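Local coordinates for uncharacterized DUF3829-like protein (Bacteroides thetaiotaomicron, PDB 3RH3) that is of unknown function but is an all-alpha, DUF3829-like protein and probably a lipoprotein in its natural form, at residues Y44-G49 / S182-M187; N234-A239 / Q251-A256. All coordinates share one frame; numbering follows the deposited sequence.

Interaction 1: residues Y44-G49 / S182-M187. With EDO (1,2-ethanediol), chain D.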
loop_
_atom_site.group_PDB
_atom_site.type_symbol
_atom_site.label_atom_id
_atom_site.label_comp_id
_atom_site.label_asym_id
_atom_site.label_seq_id
_atom_site.Cartn_x
_atom_site.Cartn_y
_atom_site.Cartn_z
ATOM N N TYR A 44 8.722 -1.138 20.229
ATOM C CA TYR A 44 8.527 -1.313 21.665
ATOM C C TYR A 44 9.168 -2.621 22.136
ATOM O O TYR A 44 9.856 -2.631 23.159
ATOM C CB TYR A 44 7.033 -1.275 22.038
ATOM C CG TYR A 44 6.796 -1.233 23.535
ATOM C CD1 TYR A 44 6.711 -2.406 24.283
ATOM C CD2 TYR A 44 6.687 -0.020 24.210
ATOM C CE1 TYR A 44 6.523 -2.371 25.664
ATOM C CE2 TYR A 44 6.496 0.028 25.591
ATOM C CZ TYR A 44 6.403 -1.152 26.314
ATOM O OH TYR A 44 6.220 -1.104 27.679
HETATM N N MSE A 45 8.967 -3.711 21.369
HETATM C CA MSE A 45 9.473 -5.052 21.680
HETATM C C MSE A 45 10.993 -5.199 21.539
HETATM O O MSE A 45 11.544 -6.214 21.976
HETATM C CB MSE A 45 8.780 -6.095 20.818
HETATM C CG MSE A 45 7.299 -6.208 21.121
HETATM SE SE MSE A 45 6.442 -7.339 19.839
HETATM C CE MSE A 45 6.964 -9.079 20.520
ATOM N N GLU A 46 11.660 -4.204 20.935
ATOM C CA GLU A 46 13.112 -4.176 20.764
ATOM C C GLU A 46 13.787 -3.508 21.948
ATOM O O GLU A 46 14.940 -3.835 22.252
ATOM C CB GLU A 46 13.488 -3.425 19.488
ATOM C CG GLU A 46 13.216 -4.197 18.212
ATOM C CD GLU A 46 13.331 -3.384 16.937
ATOM O OE1 GLU A 46 13.285 -2.134 17.015
ATOM O OE2 GLU A 46 13.459 -3.999 15.854
ATOM N N GLN A 47 13.069 -2.556 22.599
ATOM C CA GLN A 47 13.544 -1.757 23.732
ATOM C C GLN A 47 14.056 -2.658 24.857
ATOM O O GLN A 47 13.293 -3.416 25.465
ATOM C CB GLN A 47 12.469 -0.771 24.256
ATOM C CG GLN A 47 11.822 0.137 23.193
ATOM C CD GLN A 47 12.767 1.109 22.521
ATOM O OE1 GLN A 47 13.012 2.213 23.018
ATOM N NE2 GLN A 47 13.271 0.747 21.345
ATOM N N THR A 48 15.387 -2.591 25.068
ATOM C CA THR A 48 16.158 -3.327 26.073
ATOM C C THR A 48 16.057 -2.571 27.415
ATOM O O THR A 48 17.016 -1.935 27.865
ATOM C CB THR A 48 17.615 -3.524 25.582
ATOM O OG1 THR A 48 18.141 -2.267 25.140
ATOM C CG2 THR A 48 17.724 -4.559 24.459
ATOM N N GLY A 49 14.868 -2.637 28.012
ATOM C CA GLY A 49 14.540 -1.972 29.266
ATOM C C GLY A 49 13.445 -0.940 29.091
ATOM O O GLY A 49 12.371 -1.245 28.567
ATOM N N SER A 182 8.332 -0.153 4.132
ATOM C CA SER A 182 7.785 -0.106 5.499
ATOM C C SER A 182 8.023 -1.364 6.376
ATOM O O SER A 182 7.567 -1.397 7.509
ATOM C CB SER A 182 6.278 0.143 5.431
ATOM O OG SER A 182 5.490 -1.030 5.254
ATOM N N ARG A 183 8.651 -2.397 5.850
ATOM C CA ARG A 183 8.851 -3.652 6.552
ATOM C C ARG A 183 10.089 -3.567 7.428
ATOM O O ARG A 183 11.202 -3.889 7.004
ATOM C CB ARG A 183 8.942 -4.820 5.555
ATOM C CG ARG A 183 7.695 -4.962 4.715
ATOM C CD ARG A 183 7.867 -5.915 3.571
ATOM N NE ARG A 183 6.627 -5.933 2.810
ATOM C CZ ARG A 183 6.298 -6.830 1.895
ATOM N NH1 ARG A 183 7.133 -7.819 1.595
ATOM N NH2 ARG A 183 5.125 -6.756 1.281
ATOM N N LYS A 184 9.884 -3.086 8.646
ATOM C CA LYS A 184 10.902 -2.966 9.674
ATOM C C LYS A 184 11.540 -4.335 9.893
ATOM O O LYS A 184 10.833 -5.332 9.977
ATOM C CB LYS A 184 10.248 -2.419 10.942
ATOM C CG LYS A 184 11.132 -2.300 12.146
ATOM C CD LYS A 184 10.443 -1.435 13.186
ATOM C CE LYS A 184 11.060 -1.642 14.542
ATOM N NZ LYS A 184 12.440 -1.108 14.607
ATOM N N HIS A 185 12.889 -4.378 9.879
ATOM C CA HIS A 185 13.725 -5.577 10.016
ATOM C C HIS A 185 13.732 -6.440 8.735
ATOM O O HIS A 185 14.335 -7.517 8.739
ATOM C CB HIS A 185 13.294 -6.418 11.217
ATOM C CG HIS A 185 14.402 -7.191 11.850
ATOM N ND1 HIS A 185 15.337 -6.577 12.658
ATOM C CD2 HIS A 185 14.653 -8.521 11.818
ATOM C CE1 HIS A 185 16.137 -7.547 13.081
ATOM N NE2 HIS A 185 15.759 -8.736 12.606
ATOM N N ALA A 186 13.116 -5.962 7.627
ATOM C CA ALA A 186 13.020 -6.769 6.411
ATOM C C ALA A 186 12.713 -5.941 5.157
ATOM O O ALA A 186 11.987 -6.400 4.284
ATOM C CB ALA A 186 11.937 -7.832 6.595
HETATM N N MSE A 187 13.290 -4.751 5.040
HETATM C CA MSE A 187 13.124 -3.887 3.857
HETATM C C MSE A 187 13.472 -4.696 2.580
HETATM O O MSE A 187 14.551 -5.263 2.473
HETATM C CB MSE A 187 14.025 -2.661 3.992
HETATM C CG MSE A 187 13.717 -1.607 2.953
HETATM SE SE MSE A 187 15.265 -0.593 2.568
HETATM C CE MSE A 187 16.279 -2.000 1.625
HETATM C C1 EDO D . 15.041 -2.014 12.679
HETATM O O1 EDO D . 14.481 -3.315 12.931
HETATM C C2 EDO D . 14.463 -1.373 11.414
HETATM O O2 EDO D . 14.829 -2.012 10.165
#

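Interaction 2: residues N234-A239 / Q251-A256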
loop_
_atom_site.group_PDB
_atom_site.type_symbol
_atom_site.label_atom_id
_atom_site.label_comp_id
_atom_site.label_asym_id
_atom_site.label_seq_id
_atom_site.Cartn_x
_atom_site.Cartn_y
_atom_site.Cartn_z
ATOM N N ASN A 234 13.760 9.986 -5.845
ATOM C CA ASN A 234 15.073 10.384 -5.364
ATOM C C ASN A 234 15.203 10.067 -3.875
ATOM O O ASN A 234 16.236 9.541 -3.443
ATOM C CB ASN A 234 15.321 11.884 -5.627
ATOM C CG ASN A 234 15.493 12.214 -7.096
ATOM O OD1 ASN A 234 15.916 11.394 -7.910
ATOM N ND2 ASN A 234 15.184 13.435 -7.469
ATOM N N ASP A 235 14.141 10.365 -3.109
ATOM C CA ASP A 235 14.096 10.121 -1.668
ATOM C C ASP A 235 14.092 8.607 -1.388
ATOM O O ASP A 235 14.817 8.157 -0.506
ATOM C CB ASP A 235 12.862 10.797 -1.040
ATOM C CG ASP A 235 12.840 12.322 -1.076
ATOM O OD1 ASP A 235 13.779 12.932 -1.673
ATOM O OD2 ASP A 235 11.908 12.916 -0.482
HETATM N N MSE A 236 13.325 7.825 -2.159
HETATM C CA MSE A 236 13.238 6.375 -1.966
HETATM C C MSE A 236 14.558 5.718 -2.390
HETATM O O MSE A 236 15.016 4.844 -1.665
HETATM C CB MSE A 236 12.013 5.753 -2.670
HETATM C CG MSE A 236 11.879 4.239 -2.454
HETATM SE SE MSE A 236 11.979 3.674 -0.549
HETATM C CE MSE A 236 10.105 4.146 -0.008
ATOM N N GLN A 237 15.221 6.170 -3.487
ATOM C CA GLN A 237 16.515 5.570 -3.873
ATOM C C GLN A 237 17.517 5.663 -2.734
ATOM O O GLN A 237 18.220 4.694 -2.459
ATOM C CB GLN A 237 17.114 6.262 -5.089
ATOM C CG GLN A 237 16.813 5.618 -6.406
ATOM C CD GLN A 237 17.888 5.955 -7.411
ATOM O OE1 GLN A 237 18.752 5.140 -7.716
ATOM N NE2 GLN A 237 17.861 7.162 -7.945
ATOM N N LYS A 238 17.565 6.850 -2.077
ATOM C CA LYS A 238 18.445 7.163 -0.959
ATOM C C LYS A 238 18.078 6.326 0.253
ATOM O O LYS A 238 18.968 5.793 0.904
ATOM C CB LYS A 238 18.380 8.675 -0.616
ATOM C CG LYS A 238 19.329 9.109 0.523
ATOM C CD LYS A 238 18.828 10.342 1.270
ATOM C CE LYS A 238 19.174 10.303 2.742
ATOM N NZ LYS A 238 18.116 10.934 3.594
ATOM N N ALA A 239 16.785 6.256 0.589
ATOM C CA ALA A 239 16.318 5.477 1.737
ATOM C C ALA A 239 16.655 3.985 1.558
ATOM O O ALA A 239 17.189 3.349 2.459
ATOM C CB ALA A 239 14.809 5.655 1.917
ATOM N N GLN A 251 8.957 7.963 8.287
ATOM C CA GLN A 251 8.146 9.070 8.781
ATOM C C GLN A 251 8.260 10.275 7.829
ATOM O O GLN A 251 7.234 10.772 7.387
ATOM C CB GLN A 251 8.525 9.457 10.228
ATOM C CG GLN A 251 7.817 8.608 11.287
ATOM C CD GLN A 251 6.309 8.587 11.129
ATOM O OE1 GLN A 251 5.706 7.538 10.866
ATOM N NE2 GLN A 251 5.671 9.753 11.225
ATOM N N ALA A 252 9.489 10.655 7.437
ATOM C CA ALA A 252 9.765 11.764 6.513
ATOM C C ALA A 252 9.056 11.585 5.177
ATOM O O ALA A 252 8.364 12.494 4.714
ATOM C CB ALA A 252 11.257 11.895 6.276
HETATM N N MSE A 253 9.244 10.419 4.545
HETATM C CA MSE A 253 8.652 10.151 3.256
HETATM C C MSE A 253 7.139 10.008 3.331
HETATM O O MSE A 253 6.458 10.411 2.383
HETATM C CB MSE A 253 9.268 8.898 2.650
HETATM C CG MSE A 253 10.676 9.131 2.084
HETATM SE SE MSE A 253 11.201 7.528 1.111
HETATM C CE MSE A 253 11.511 6.414 2.797
ATOM N N SER A 254 6.604 9.419 4.410
ATOM C CA SER A 254 5.145 9.252 4.495
ATOM C C SER A 254 4.472 10.608 4.674
ATOM O O SER A 254 3.470 10.862 4.041
ATOM C CB SER A 254 4.739 8.263 5.590
ATOM O OG SER A 254 4.913 8.794 6.889
ATOM N N GLU A 255 5.097 11.502 5.405
ATOM C CA GLU A 255 4.600 12.874 5.611
ATOM C C GLU A 255 4.711 13.707 4.336
ATOM O O GLU A 255 3.747 14.380 3.988
ATOM C CB GLU A 255 5.341 13.576 6.750
ATOM C CG GLU A 255 5.005 13.022 8.125
ATOM C CD GLU A 255 5.833 13.596 9.259
ATOM O OE1 GLU A 255 6.475 14.654 9.059
ATOM O OE2 GLU A 255 5.839 12.987 10.353
ATOM N N ALA A 256 5.849 13.590 3.610
ATOM C CA ALA A 256 6.120 14.359 2.400
ATOM C C ALA A 256 5.244 13.986 1.210
ATOM O O ALA A 256 5.020 14.834 0.343
ATOM C CB ALA A 256 7.582 14.209 2.004
#

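Interaction 1: residues Y44-G49 / S182-M187
Glu46 of helix 35-46 forms a salt bridge with Lys184 of a type II beta turn, Arg183 to Ala186, in the loop that joins helices 161-181 and 189-207. The contact lies at the surface of this all-alpha fold. The two side chains reach out from opposite directions, and the tight part is where their charged ends meet. Lys184 NZ donates to Glu46 OE1 at 2.8 Å. It comes in on the syn side of the carboxylate, 22° out of its plane. CG of Lys184 lies anti to the backbone N (chi1 177°), and the chain runs out extended before bending at the last torsion, which turns NZ to the acid. Lys184 also touches Asn39 and Leu42 of helix 35-46 and Asp247 of helix 247-257. The second oxygen, Glu46 OE2, is hydrogen-bonded to the hydroxyl of Tyr126, so both oxygens are engaged. Were Glu46 an alanine, the ammonium of Lys184 would probably lose this counter-charge and the Tyr126 hydroxyl its carboxylate partner. The backbones themselves stay apart: the nearest CA atoms, those of Glu46 and His185, are 10.9 Å from each other. Beside the salt bridge the packing is looser, and a 1,2-ethanediol, probably from the crystallisation liquor, bridges the two segments. Its O1 donates to Glu46 OE2 at 3.2 Å and lies in the plane of the His185 ring, at the edge, in a weak hydrogen bond with ND1. The His185 ring also stacks with Tyr126. The backbone N of His185 holds the other end of the diol, donating to O2 at 3.1 Å.

Interaction 2: residues N234-A239 / Q251-A256
Residues 234-239 and 251-256 run nearly antiparallel as the two arms of a helical hairpin, with their axes 11.0 Å apart at closest approach and 167° between their directions. Helix 216-240 forms one arm and helix 247-257 the other. The backbones come nearest at Asp235 and Met253, whose CA atoms are 7.3 Å apart. Met253 carries the contact. It is a selenomethionine, as is Met236, and it points from the second helix to the first. Its CG lies anti to the carbonyl carbon (chi1 -76°). The chain then runs straight to the selenium and bends there (chi3 -73°), which takes the methyl along the first helix to Ala239. Met253 SE lies over the backbone of the first helix, 4.0 Å from Asp235 C. Met236 sets out from the flank of its helix and is bent at both chi2 and chi3, so that its methyl swings back to the partner helix. The two selenomethionine side chains cross at about a right angle, with Met236 CE 3.7 Å from Met253 SE. Both touch Tyr181 of helix 161-181, and Met236 also packs on Ile177 and Met178 there and on Ile192 and Met196 of helix 189-207. At the edge of the methionine packing, CB of Asp235 rests 4.2 Å from Met253 CG, while OD2 of Asp235 is hydrogen-bonded to the Tyr257 hydroxyl. Lys238 forms a salt bridge with Glu249, a second polar link between the arms. The apolar packing is tightest at the end of the Met253 side chain, where CE sits 3.5 Å from Ala239 CB.

Overall arrangement
From the N terminus, helices 10-32 and 35-46 come first, and residues 44-49 take in the last part of the second and the loop after it. The chain then passes through helices 79-111, 115-154 and 161-181 before interaction 1 closes this long loop at residues 182-187. It ties a helix of the DUF6845 range to the C-terminal, DUF3829-like range. Helices 189-207 and 216-240 follow. Interaction 2 then closes a short loop, with 11 residues between its segments, wholly within the C-terminal range. The two contacts are in series, neither nested nor crossed. The centres of interactions 1 and 2 lie about 19 Å apart. Helix 247-257 links them, since its Asp247 and Tyr250 touch Lys184 and Ser182.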